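Local coordinates for VlsE1 (Borreliella burgdorferi, PDB 1L8W), which is a variable surface lipoprotein antigen of the Lyme disease spirochaete, whose sequence switching probably helps the bacterium evade the host immune response, at residues A[240-245]-A[257-263]; A[69-74]-A[121-126]; A[58-62]-A[279-285]; A[222-227]-A[270-274]; A[208-212]-A[300-304]. All coordinates share one frame; numbering follows the deposited sequence.

Contact 1: residues A[240-245]-A[257-263]; sequences KPEEAK and GGAEFGQ
Pro-241 and Phe-261 meet where two irregular loop segments, one before and one after the short helix 247-252, pack together and close the excursion that carries that helix. Of the four direct hydrogen bonds, one is backbone to backbone and three use side chains. Pro-241 O takes the N-H of Gly-262 at 3.2 Å, the donor standing above the carbonyl plane, and it also receives a CA-H contact from Phe-261 and one hydrogen of a water. That water gives its other hydrogen to Ala-244 O and accepts from Gln-263 N, so one molecule serves three backbone atoms on both segments. Pro-241 O also lies at the edge of the Phe-261 ring, near its plane; the ring also meets that of Phe-194.

Gln-263 is satisfied at both ends of its amide. NE2 reaches Glu-242 O at 2.7 Å, nearly straight at 171° and in the carbonyl plane, and OE1 accepts from Lys-245 NZ at 2.9 Å. That ammonium has a further long, weak ion pair with Glu-265. The bend at chi2 (-55°) lets the Gln-263 amide fold back over the 242-245 backbone. Glu-260 forms a salt bridge with Lys-188.

At the other end, the bend of Glu-242 at chi2 (87°) carries its carboxylate to glycine-rich backbone. Without a side chain, Gly-258 lets the group come close. The N-H of Ala-259 meets Glu-242 OE2 at 2.9 Å, from above the carboxylate plane.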
# COMPACT_ATOMS: atom_id res chain seq x y z
N LYS A 240 -18.16 -4.65 -4.43
CA LYS A 240 -18.66 -4.12 -3.17
C LYS A 240 -18.04 -4.92 -2.03
O LYS A 240 -17.56 -6.04 -2.25
CB LYS A 240 -20.19 -4.19 -3.11
CG LYS A 240 -20.79 -5.57 -3.26
CD LYS A 240 -22.30 -5.48 -3.50
CE LYS A 240 -23.00 -4.74 -2.36
NZ LYS A 240 -24.45 -4.49 -2.62
N PRO A 241 -18.02 -4.35 -0.81
CA PRO A 241 -17.44 -5.00 0.38
C PRO A 241 -17.91 -6.43 0.62
O PRO A 241 -17.14 -7.28 1.04
CB PRO A 241 -17.86 -4.06 1.51
CG PRO A 241 -17.93 -2.72 0.83
CD PRO A 241 -18.64 -3.07 -0.45
N GLU A 242 -19.18 -6.67 0.33
CA GLU A 242 -19.79 -7.98 0.52
C GLU A 242 -19.28 -9.07 -0.41
O GLU A 242 -19.38 -10.26 -0.08
CB GLU A 242 -21.31 -7.89 0.38
CG GLU A 242 -21.99 -6.92 1.35
CD GLU A 242 -22.02 -5.50 0.82
OE1 GLU A 242 -21.12 -5.12 0.05
OE2 GLU A 242 -22.95 -4.75 1.20
N GLU A 243 -18.74 -8.67 -1.55
CA GLU A 243 -18.28 -9.64 -2.55
C GLU A 243 -16.79 -9.72 -2.83
O GLU A 243 -16.32 -10.74 -3.34
CB GLU A 243 -19.01 -9.37 -3.86
CG GLU A 243 -20.54 -9.44 -3.76
CD GLU A 243 -21.22 -8.89 -5.01
OE1 GLU A 243 -20.73 -9.17 -6.12
OE2 GLU A 243 -22.25 -8.20 -4.88
N ALA A 244 -16.05 -8.66 -2.52
CA ALA A 244 -14.61 -8.64 -2.77
C ALA A 244 -13.89 -9.84 -2.15
O ALA A 244 -14.18 -10.22 -1.02
CB ALA A 244 -14.01 -7.34 -2.23
N LYS A 245 -12.96 -10.43 -2.90
CA LYS A 245 -12.20 -11.58 -2.42
C LYS A 245 -10.70 -11.31 -2.26
O LYS A 245 -9.95 -12.18 -1.80
CB LYS A 245 -12.42 -12.79 -3.34
CG LYS A 245 -13.83 -13.41 -3.24
CD LYS A 245 -13.99 -14.60 -4.18
CE LYS A 245 -15.35 -15.27 -4.03
NZ LYS A 245 -15.54 -15.88 -2.68
N GLY A 257 -21.94 0.23 -3.42
CA GLY A 257 -21.47 0.36 -2.05
C GLY A 257 -21.78 -0.91 -1.28
O GLY A 257 -22.10 -1.94 -1.87
N GLY A 258 -21.70 -0.83 0.04
CA GLY A 258 -21.98 -2.00 0.85
C GLY A 258 -21.57 -1.80 2.30
O GLY A 258 -21.06 -0.74 2.67
N ALA A 259 -21.79 -2.83 3.11
CA ALA A 259 -21.46 -2.78 4.52
C ALA A 259 -20.16 -3.50 4.83
O ALA A 259 -19.12 -3.19 4.25
CB ALA A 259 -22.59 -3.39 5.33
N GLU A 260 -20.24 -4.47 5.73
CA GLU A 260 -19.07 -5.23 6.14
C GLU A 260 -18.46 -6.03 4.99
O GLU A 260 -19.09 -6.23 3.96
CB GLU A 260 -19.44 -6.22 7.25
CG GLU A 260 -20.22 -5.63 8.40
CD GLU A 260 -20.31 -6.59 9.58
OE1 GLU A 260 -20.64 -7.77 9.36
OE2 GLU A 260 -20.03 -6.15 10.72
N PHE A 261 -17.22 -6.47 5.18
CA PHE A 261 -16.57 -7.31 4.19
C PHE A 261 -17.23 -8.67 4.46
O PHE A 261 -17.15 -9.19 5.57
CB PHE A 261 -15.06 -7.37 4.44
CG PHE A 261 -14.31 -6.14 3.97
CD1 PHE A 261 -14.31 -5.78 2.63
CD2 PHE A 261 -13.58 -5.38 4.87
CE1 PHE A 261 -13.59 -4.66 2.19
CE2 PHE A 261 -12.86 -4.26 4.45
CZ PHE A 261 -12.86 -3.90 3.10
N GLY A 262 -17.88 -9.22 3.44
CA GLY A 262 -18.58 -10.48 3.63
C GLY A 262 -17.85 -11.77 3.28
O GLY A 262 -18.15 -12.82 3.85
N GLN A 263 -16.89 -11.70 2.36
CA GLN A 263 -16.16 -12.90 1.98
C GLN A 263 -15.12 -13.30 3.03
O GLN A 263 -14.62 -12.46 3.78
CB GLN A 263 -15.49 -12.68 0.62
CG GLN A 263 -16.48 -12.32 -0.48
CD GLN A 263 -17.59 -13.36 -0.63
OE1 GLN A 263 -17.33 -14.53 -0.90
NE2 GLN A 263 -18.83 -12.93 -0.44
O HOH W 1 -15.42 -9.23 1.05

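Contact 2: residues A[69-74]-A[121-126]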
# COMPACT_ATOMS: atom_id res chain seq x y z
N VAL A 69 13.10 7.29 -4.35
CA VAL A 69 13.70 5.96 -4.24
C VAL A 69 14.38 5.63 -5.56
O VAL A 69 15.48 5.10 -5.60
CB VAL A 69 12.62 4.86 -3.96
CG1 VAL A 69 13.24 3.47 -4.15
CG2 VAL A 69 12.07 5.00 -2.56
N ALA A 70 13.70 5.92 -6.67
CA ALA A 70 14.29 5.66 -7.97
C ALA A 70 15.63 6.39 -8.07
O ALA A 70 16.65 5.81 -8.47
CB ALA A 70 13.34 6.12 -9.09
N ALA A 71 15.62 7.67 -7.69
CA ALA A 71 16.82 8.50 -7.74
C ALA A 71 18.01 7.89 -6.99
O ALA A 71 19.12 7.84 -7.51
CB ALA A 71 16.51 9.88 -7.17
N LYS A 72 17.77 7.44 -5.76
CA LYS A 72 18.82 6.84 -4.95
C LYS A 72 19.32 5.54 -5.59
O LYS A 72 20.50 5.23 -5.54
CB LYS A 72 18.31 6.55 -3.53
CG LYS A 72 17.91 7.77 -2.73
CD LYS A 72 17.41 7.38 -1.34
CE LYS A 72 17.01 8.58 -0.50
NZ LYS A 72 16.49 8.20 0.85
N LEU A 73 18.40 4.78 -6.17
CA LEU A 73 18.77 3.52 -6.82
C LEU A 73 19.61 3.78 -8.07
O LEU A 73 20.56 3.05 -8.34
CB LEU A 73 17.52 2.73 -7.19
CG LEU A 73 16.74 2.13 -6.02
CD1 LEU A 73 15.57 1.35 -6.55
CD2 LEU A 73 17.66 1.23 -5.20
N GLU A 74 19.25 4.80 -8.82
CA GLU A 74 19.99 5.15 -10.04
C GLU A 74 21.40 5.61 -9.72
O GLU A 74 22.37 5.20 -10.38
CB GLU A 74 19.25 6.24 -10.80
CG GLU A 74 18.11 5.69 -11.65
CD GLU A 74 17.09 6.75 -12.01
OE1 GLU A 74 17.47 7.94 -12.06
OE2 GLU A 74 15.92 6.39 -12.27
N LEU A 121 14.87 -3.14 -9.72
CA LEU A 121 14.24 -2.35 -8.68
C LEU A 121 13.76 -1.01 -9.25
O LEU A 121 12.62 -0.62 -9.04
CB LEU A 121 15.23 -2.12 -7.53
CG LEU A 121 15.67 -3.35 -6.70
CD1 LEU A 121 16.82 -2.98 -5.78
CD2 LEU A 121 14.49 -3.87 -5.90
N VAL A 122 14.63 -0.33 -9.99
CA VAL A 122 14.26 0.96 -10.57
C VAL A 122 13.04 0.82 -11.47
O VAL A 122 12.10 1.61 -11.37
CB VAL A 122 15.43 1.57 -11.37
CG1 VAL A 122 14.99 2.86 -12.05
CG2 VAL A 122 16.61 1.83 -10.44
N LYS A 123 13.06 -0.18 -12.34
CA LYS A 123 11.93 -0.43 -13.24
C LYS A 123 10.67 -0.75 -12.44
O LYS A 123 9.57 -0.33 -12.80
CB LYS A 123 12.24 -1.59 -14.18
CG LYS A 123 12.99 -1.19 -15.47
CD LYS A 123 14.38 -0.60 -15.21
CE LYS A 123 15.02 -0.10 -16.51
NZ LYS A 123 16.41 0.41 -16.32
N ALA A 124 10.85 -1.48 -11.34
CA ALA A 124 9.73 -1.86 -10.49
C ALA A 124 9.14 -0.65 -9.75
O ALA A 124 7.92 -0.49 -9.70
CB ALA A 124 10.16 -2.94 -9.49
N VAL A 125 10.00 0.19 -9.18
CA VAL A 125 9.48 1.36 -8.46
C VAL A 125 8.85 2.34 -9.43
O VAL A 125 7.87 3.00 -9.09
CB VAL A 125 10.58 2.10 -7.63
CG1 VAL A 125 11.38 1.09 -6.78
CG2 VAL A 125 11.48 2.92 -8.53
N LYS A 126 9.38 2.43 -10.65
CA LYS A 126 8.82 3.34 -11.64
C LYS A 126 7.42 2.91 -12.07
O LYS A 126 6.58 3.74 -12.45
CB LYS A 126 9.75 3.47 -12.85
CG LYS A 126 11.04 4.25 -12.56
CD LYS A 126 11.86 4.44 -13.83
CE LYS A 126 13.15 5.21 -13.58
NZ LYS A 126 12.91 6.57 -13.04
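Leu-73 and Val-122 form the closest apolar contact between helices 59-80 and 106-131, which run antiparallel here: the short segment axes differ by 168° in direction and approach to 9.3 Å. Leu-73 CB sits 3.5 Å from Val-122 CG2, tighter than usual van der Waals contact. Beyond it, Leu-73 CD1 presses on Leu-121 CB at 3.6 Å, the two leucine side chains crossing at about a right angle.

A second apolar group lies one turn along. Val-125 divides its methyls between two partners: CG1 faces Val-69 CG1 at 4.0 Å, and CG2 touches the methyl of Ala-70 at 3.7 Å. The first torsion of Val-125 (-49°) places CG2 between its backbone N and carbonyl carbon, from where it reaches Ala-70. Ile-320 of helix 294-333 covers Val-69 and Leu-73, and Ile-166 of helix 153-170 covers Val-125, which makes the pair part of a helical bundle.

The ionic contribution is a single salt bridge. Lys-126 NZ meets Glu-74 OE2 at 3.1 Å, nearly along the C-O axis, the two chains crossing at about a right angle. Lys-126 turns at its last torsion (-60°) to bring the ammonium round, near the Ala-70 methyl, while Glu-74 OE2 lies against Val-122 CG1.

Hydrocarbon therefore does the joining along a covered apolar seam, while the one ionic pair across these segments lies at the margin, on partly exposed Glu-74 and exposed Lys-126, where solvent would probably weaken it.

Contact 3: residues A[58-62]-A[279-285]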
# COMPACT_ATOMS: atom_id res chain seq x y z
N LYS A 58 -0.20 13.34 1.58
CA LYS A 58 -1.03 13.26 0.40
C LYS A 58 -0.68 12.07 -0.47
O LYS A 58 0.42 11.50 -0.38
CB LYS A 58 -0.88 14.53 -0.43
CG LYS A 58 -1.03 15.82 0.34
CD LYS A 58 -2.43 15.97 0.90
CE LYS A 58 -2.68 17.40 1.35
NZ LYS A 58 -3.87 17.51 2.22
N LYS A 59 -1.62 11.70 -1.34
CA LYS A 59 -1.40 10.62 -2.27
C LYS A 59 -0.24 11.03 -3.19
O LYS A 59 0.43 10.18 -3.76
CB LYS A 59 -2.66 10.39 -3.10
CG LYS A 59 -3.88 9.91 -2.29
CD LYS A 59 -5.09 9.79 -3.20
CE LYS A 59 -6.36 9.35 -2.46
NZ LYS A 59 -6.28 7.94 -1.95
N SER A 60 -0.01 12.33 -3.33
CA SER A 60 1.08 12.82 -4.17
C SER A 60 2.43 12.57 -3.48
O SER A 60 3.46 12.44 -4.15
CB SER A 60 0.89 14.31 -4.47
OG SER A 60 1.03 15.10 -3.30
N ASP A 61 2.42 12.50 -2.15
CA ASP A 61 3.63 12.22 -1.39
C ASP A 61 4.09 10.80 -1.71
O ASP A 61 5.29 10.50 -1.64
CB ASP A 61 3.37 12.35 0.11
CG ASP A 61 3.23 13.78 0.56
OD1 ASP A 61 4.11 14.59 0.20
OD2 ASP A 61 2.26 14.09 1.28
N VAL A 62 3.14 9.94 -2.07
CA VAL A 62 3.44 8.56 -2.40
C VAL A 62 4.27 8.50 -3.69
O VAL A 62 5.20 7.71 -3.81
CB VAL A 62 2.13 7.74 -2.60
CG1 VAL A 62 2.46 6.31 -3.02
CG2 VAL A 62 1.33 7.74 -1.31
N ARG A 279 -6.18 1.76 -1.16
CA ARG A 279 -7.18 2.78 -1.42
C ARG A 279 -6.63 4.16 -1.09
O ARG A 279 -6.81 5.11 -1.85
CB ARG A 279 -8.42 2.50 -0.58
CG ARG A 279 -9.52 3.52 -0.71
CD ARG A 279 -10.66 2.94 -1.49
NE ARG A 279 -11.93 3.50 -1.09
CZ ARG A 279 -13.09 3.23 -1.68
NH1 ARG A 279 -13.13 2.40 -2.71
NH2 ARG A 279 -14.20 3.77 -1.21
N GLY A 280 -5.95 4.26 0.06
CA GLY A 280 -5.36 5.52 0.47
C GLY A 280 -4.27 6.03 -0.46
O GLY A 280 -4.10 7.24 -0.59
N MSE A 281 -3.53 5.13 -1.10
CA MSE A 281 -2.46 5.54 -2.00
C MSE A 281 -2.95 5.85 -3.42
O MSE A 281 -2.36 6.67 -4.12
CB MSE A 281 -1.39 4.45 -2.13
CG MSE A 281 -0.64 4.07 -0.87
SE MSE A 281 0.70 2.69 -1.24
CE MSE A 281 2.26 3.78 -1.31
N ALA A 282 -4.01 5.17 -3.84
CA ALA A 282 -4.51 5.35 -5.19
C ALA A 282 -5.37 6.58 -5.48
O ALA A 282 -6.04 7.11 -4.60
CB ALA A 282 -5.25 4.09 -5.64
N LYS A 283 -5.32 7.01 -6.73
CA LYS A 283 -6.10 8.13 -7.22
C LYS A 283 -7.59 7.82 -7.09
O LYS A 283 -8.02 6.70 -7.37
CB LYS A 283 -5.76 8.37 -8.70
CG LYS A 283 -6.82 9.12 -9.49
CD LYS A 283 -6.57 8.99 -10.98
CE LYS A 283 -6.08 10.30 -11.58
NZ LYS A 283 -7.15 11.33 -11.58
N ASP A 284 -8.37 8.83 -6.67
CA ASP A 284 -9.81 8.72 -6.47
C ASP A 284 -10.22 7.79 -5.33
O ASP A 284 -11.41 7.53 -5.14
CB ASP A 284 -10.52 8.28 -7.75
CG ASP A 284 -10.44 9.31 -8.86
OD1 ASP A 284 -10.44 10.53 -8.56
OD2 ASP A 284 -10.39 8.90 -10.04
N GLY A 285 -9.25 7.28 -4.58
CA GLY A 285 -9.57 6.40 -3.48
C GLY A 285 -9.93 7.21 -2.25
O GLY A 285 -9.08 7.91 -1.71
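Lys-59 drives its whole side chain into the C-terminal end of helix 269-281, and the ammonium is ringed by main-chain oxygens. NZ donates to Gly-280 O at 2.7 Å, to Ala-282 O at 2.8 Å and to Gly-285 O at 2.8 Å. The three directions differ: the first comes from above its carbonyl plane, the second is tilted 19° from its plane, and the third lies in the carbonyl plane of Gly-285 O, on a lone pair. Ala-282 O works twice, since it also accepts the N-H of Gly-285 in the type II turn from Ala-282 to Gly-285. Chi4 of Lys-59 (-67°) kinks the otherwise extended chain and swings NZ in among these carbonyls, while its methylenes run close to the oxygens of Gly-280 and Ala-282.

Apolar packing sits on the inner side, where the side chains of Val-62 and selenomethionine Met-281 cross at about a right angle, Val-62 CG2 lying 4.2 Å from Met-281 CG; Met-281 goes on to Val-309 and Leu-313 of helix 294-333. The outer side is looser. Lys-283 and Asp-284, at the corners of the turn, point away from segment 58-62 and are partly exposed.

A buried ammonium among oxygens from the last turn of the helix and the beta turn after it would probably be stabilised in its charged form. Lys-59 thus ties the start of helix 59-80 to the end of helix 269-281 and the turn that follows.

Contact 4: residues A[222-227]-A[270-274]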
# COMPACT_ATOMS: atom_id res chain seq x y z
N GLN A 222 3.49 -7.80 6.67
CA GLN A 222 2.24 -8.53 6.43
C GLN A 222 1.33 -7.83 5.44
O GLN A 222 0.74 -8.46 4.58
CB GLN A 222 1.50 -8.76 7.75
CG GLN A 222 2.16 -9.79 8.66
CD GLN A 222 1.41 -9.95 9.97
OE1 GLN A 222 1.53 -9.13 10.87
NE2 GLN A 222 0.61 -11.01 10.06
N ILE A 223 1.21 -6.51 5.57
CA ILE A 223 0.38 -5.74 4.65
C ILE A 223 1.01 -5.77 3.25
O ILE A 223 0.31 -5.84 2.24
CB ILE A 223 0.24 -4.27 5.12
CG1 ILE A 223 -0.39 -4.23 6.51
CG2 ILE A 223 -0.65 -3.51 4.16
CD1 ILE A 223 -0.30 -2.87 7.20
N LEU A 224 2.34 -5.73 3.21
CA LEU A 224 3.09 -5.78 1.96
C LEU A 224 2.81 -7.10 1.26
O LEU A 224 2.49 -7.13 0.07
CB LEU A 224 4.59 -5.66 2.23
CG LEU A 224 5.44 -4.69 1.39
CD1 LEU A 224 6.90 -5.10 1.50
CD2 LEU A 224 5.00 -4.72 -0.06
N SER A 225 2.92 -8.20 2.01
CA SER A 225 2.69 -9.53 1.47
C SER A 225 1.27 -9.66 0.93
O SER A 225 1.05 -10.21 -0.15
CB SER A 225 2.95 -10.59 2.55
OG SER A 225 2.91 -11.90 2.02
N ALA A 226 0.29 -9.16 1.68
CA ALA A 226 -1.10 -9.23 1.25
C ALA A 226 -1.30 -8.51 -0.10
O ALA A 226 -2.12 -8.93 -0.91
CB ALA A 226 -2.02 -8.62 2.31
N ILE A 227 -0.55 -7.44 -0.33
CA ILE A 227 -0.68 -6.71 -1.59
C ILE A 227 0.01 -7.48 -2.71
O ILE A 227 -0.49 -7.55 -3.83
CB ILE A 227 -0.08 -5.28 -1.49
CG1 ILE A 227 -0.91 -4.43 -0.51
CG2 ILE A 227 -0.06 -4.63 -2.87
CD1 ILE A 227 -0.29 -3.06 -0.17
N ASP A 270 -4.89 -8.51 7.77
CA ASP A 270 -3.86 -8.12 6.82
C ASP A 270 -4.45 -7.77 5.44
O ASP A 270 -3.89 -6.94 4.72
CB ASP A 270 -2.78 -9.21 6.72
CG ASP A 270 -3.35 -10.57 6.37
OD1 ASP A 270 -4.59 -10.75 6.46
OD2 ASP A 270 -2.54 -11.46 6.02
N GLN A 271 -5.59 -8.38 5.11
CA GLN A 271 -6.30 -8.12 3.85
C GLN A 271 -7.03 -6.78 3.93
O GLN A 271 -7.03 -5.99 2.98
CB GLN A 271 -7.32 -9.22 3.58
CG GLN A 271 -6.75 -10.63 3.58
CD GLN A 271 -5.67 -10.81 2.53
OE1 GLN A 271 -5.86 -10.45 1.37
NE2 GLN A 271 -4.54 -11.36 2.93
N ILE A 272 -7.66 -6.54 5.07
CA ILE A 272 -8.36 -5.28 5.29
C ILE A 272 -7.34 -4.14 5.26
O ILE A 272 -7.53 -3.15 4.56
CB ILE A 272 -9.07 -5.29 6.64
CG1 ILE A 272 -10.14 -6.38 6.64
CG2 ILE A 272 -9.65 -3.92 6.93
CD1 ILE A 272 -10.84 -6.58 7.96
N ALA A 273 -6.26 -4.30 6.03
CA ALA A 273 -5.20 -3.30 6.10
C ALA A 273 -4.60 -3.03 4.71
O ALA A 273 -4.16 -1.90 4.42
CB ALA A 273 -4.12 -3.75 7.06
N ALA A 274 -4.59 -4.06 3.86
CA ALA A 274 -4.09 -3.93 2.49
C ALA A 274 -5.07 -3.16 1.61
O ALA A 274 -4.66 -2.33 0.79
CB ALA A 274 -3.83 -5.31 1.89
O HOH W 2 -0.22 -11.15 4.96
O HOH W 3 -3.89 -10.91 -0.58
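Helices 220-230 and 269-281 meet nearly at right angles, their short segment axes 8.3 Å apart and crossing at -79°, with Ile-223 and Ala-274 as one of the two closest backbone pairs. Alanines keep the crossing close. The methyl of Ala-226 points at the partner helix, lying 3.8 Å from the methyl of Ala-274 and 3.5 Å from the backbone oxygen of Asp-270. Ala-274 CB in turn receives Ile-227 CG1 at 3.9 Å.

Ile-223 straddles the next part of the surface with both of its branches. CG1, anti to the carbonyl carbon (chi1 -59°), lies against Ala-273 CB at 3.8 Å, whereas CG2 is directed to Ala-274 CA. Such a steep crossing restricts the contact to a small patch about 8 Å from the centre of the chain, in the helical core of this lipoprotein: Ile-227 continues to Ala-160 and Ile-163 of helix 153-170, Ile-223 touches Lys-311 of helix 294-333, and Pro-247 lies against Ala-274 and Gln-271.

No direct hydrogen bond joins the two segments; two waters span them on the polar flank. One donates to Gln-222 O and to Asp-270 OD2, the latter at 2.6 Å. The other donates to Ala-226 O and to Gln-271 OE1. The two carbonyls, one turn apart on 222-227, are thus linked through water to side chains of two consecutive residues. Bent at chi2 (-59°), Gln-271 curls back toward the crossing, and its NE2 rests 3.8 Å from the Ala-226 methyl. Gln-222 sends its own OE1 elsewhere, to the backbone N-H of Ser-219.

Contact 5: residues A[208-212]-A[300-304]; sequences ASKAA and AIKGA
Ala-208 against Ala-300 and Ala-212 against Ala-304 mark a close, nearly parallel helix-helix contact between helix 205-216 and the early part of the long helix 294-333, in which alanines do most of the touching. It lies about 15 Å from the centre of the chain, measured between centres, and is partly buried. The geometric evidence is direct: the short segment axes approach to 7.9 Å and differ by 18° in direction, and the backbones come closest at Ala-212 and Ala-304, with CA atoms 4.4 Å apart.

The methyls of Ala-208 and Ala-300 meet at 3.5 Å, where Ala-300 borders the partly exposed side. One turn on, Ala-304 puts its methyl directly against the backbone of Ala-212, CB to CA at 3.5 Å, and also meets the methyl of Ala-212 at 3.9 Å. The Ala-304 methyl therefore rests against main chain as well as against another methyl, consistent with the small side chains on both helices.

The one larger side chain in the contact is buried. Ile-301 extends CG1 away from its backbone N (chi1 -180°), and the second torsion (52°) turns CD1 toward the Ala-211 methyl, reaching it at 3.9 Å. Leu-193, from a loop, packs on both Ala-211 and Ile-301 and covers this edge.

No hydrogen bond crosses the interface. Contacting residues spaced three and four apart on each helix, together with the shallow positive crossing angle, are consistent with ridges-into-grooves packing between helices, with alanines at the contact allowing the short axis distance.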
# COMPACT_ATOMS: atom_id res chain seq x y z
N ALA A 208 -14.74 3.09 11.42
CA ALA A 208 -13.44 3.74 11.27
C ALA A 208 -12.49 3.18 12.31
O ALA A 208 -11.28 3.13 12.09
CB ALA A 208 -13.57 5.25 11.44
N SER A 209 -13.04 2.79 13.46
CA SER A 209 -12.23 2.22 14.53
C SER A 209 -11.80 0.81 14.10
O SER A 209 -10.68 0.37 14.40
CB SER A 209 -13.05 2.16 15.83
OG SER A 209 -12.25 1.84 16.95
N LYS A 210 -12.69 0.13 13.39
CA LYS A 210 -12.42 -1.22 12.88
C LYS A 210 -11.27 -1.17 11.89
O LYS A 210 -10.37 -2.02 11.91
CB LYS A 210 -13.67 -1.78 12.20
CG LYS A 210 -14.88 -1.96 13.14
CD LYS A 210 -14.51 -2.79 14.36
CE LYS A 210 -15.71 -3.07 15.26
NZ LYS A 210 -16.63 -4.07 14.67
N ALA A 211 -11.30 -0.15 11.02
CA ALA A 211 -10.26 0.02 10.00
C ALA A 211 -8.92 0.30 10.66
O ALA A 211 -7.89 -0.22 10.24
CB ALA A 211 -10.63 1.17 9.06
N ALA A 212 -8.92 1.14 11.69
CA ALA A 212 -7.68 1.43 12.39
C ALA A 212 -7.19 0.19 13.16
O ALA A 212 -6.00 -0.09 13.21
CB ALA A 212 -7.86 2.60 13.33
N ALA A 300 -10.28 8.85 12.84
CA ALA A 300 -9.98 7.43 12.91
C ALA A 300 -9.63 6.81 11.56
O ALA A 300 -8.66 6.08 11.45
CB ALA A 300 -11.15 6.69 13.54
N ILE A 301 -10.43 7.08 10.54
CA ILE A 301 -10.13 6.49 9.25
C ILE A 301 -8.86 7.11 8.64
O ILE A 301 -8.07 6.43 7.99
CB ILE A 301 -11.30 6.64 8.25
CG1 ILE A 301 -10.92 5.99 6.92
CG2 ILE A 301 -11.61 8.10 8.04
CD1 ILE A 301 -10.41 4.55 7.07
N LYS A 302 -8.68 8.40 8.88
CA LYS A 302 -7.52 9.13 8.39
C LYS A 302 -6.26 8.53 9.03
O LYS A 302 -5.25 8.31 8.36
CB LYS A 302 -7.67 10.61 8.77
CG LYS A 302 -6.62 11.54 8.25
CD LYS A 302 -6.89 12.98 8.69
CE LYS A 302 -5.76 13.93 8.28
NZ LYS A 302 -4.46 13.58 8.96
N GLY A 303 -6.33 8.25 10.33
CA GLY A 303 -5.19 7.69 11.02
C GLY A 303 -4.83 6.32 10.49
O GLY A 303 -3.65 5.97 10.40
N ALA A 304 -5.85 5.55 10.12
CA ALA A 304 -5.66 4.19 9.61
C ALA A 304 -5.02 4.17 8.24
O ALA A 304 -4.05 3.45 8.00
CB ALA A 304 -7.00 3.46 9.58

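Overall arrangement
The five contacts lie along an elongated, largely helical chain, contacts 1 and 2 being 35 Å apart between centres on opposite sides of its middle. Contact 2 uses helix 59-80, as does contact 3, whose other half ends helix 269-281; contact 4 takes an earlier part of that helix. Contact 1 falls in sequence between the two segments of contact 4, contact 4 between those of both contact 3 and contact 5, and contact 2 between those of contact 3, while contacts 3 and 5 interleave. Contacts 1 and 4 touch, through Phe-261 and Ile-272. Contacts 3, 4 and 5 have centres 15 to 16 Å apart, so helices distant in sequence are held in one body, with contact 2 farther along the bundle.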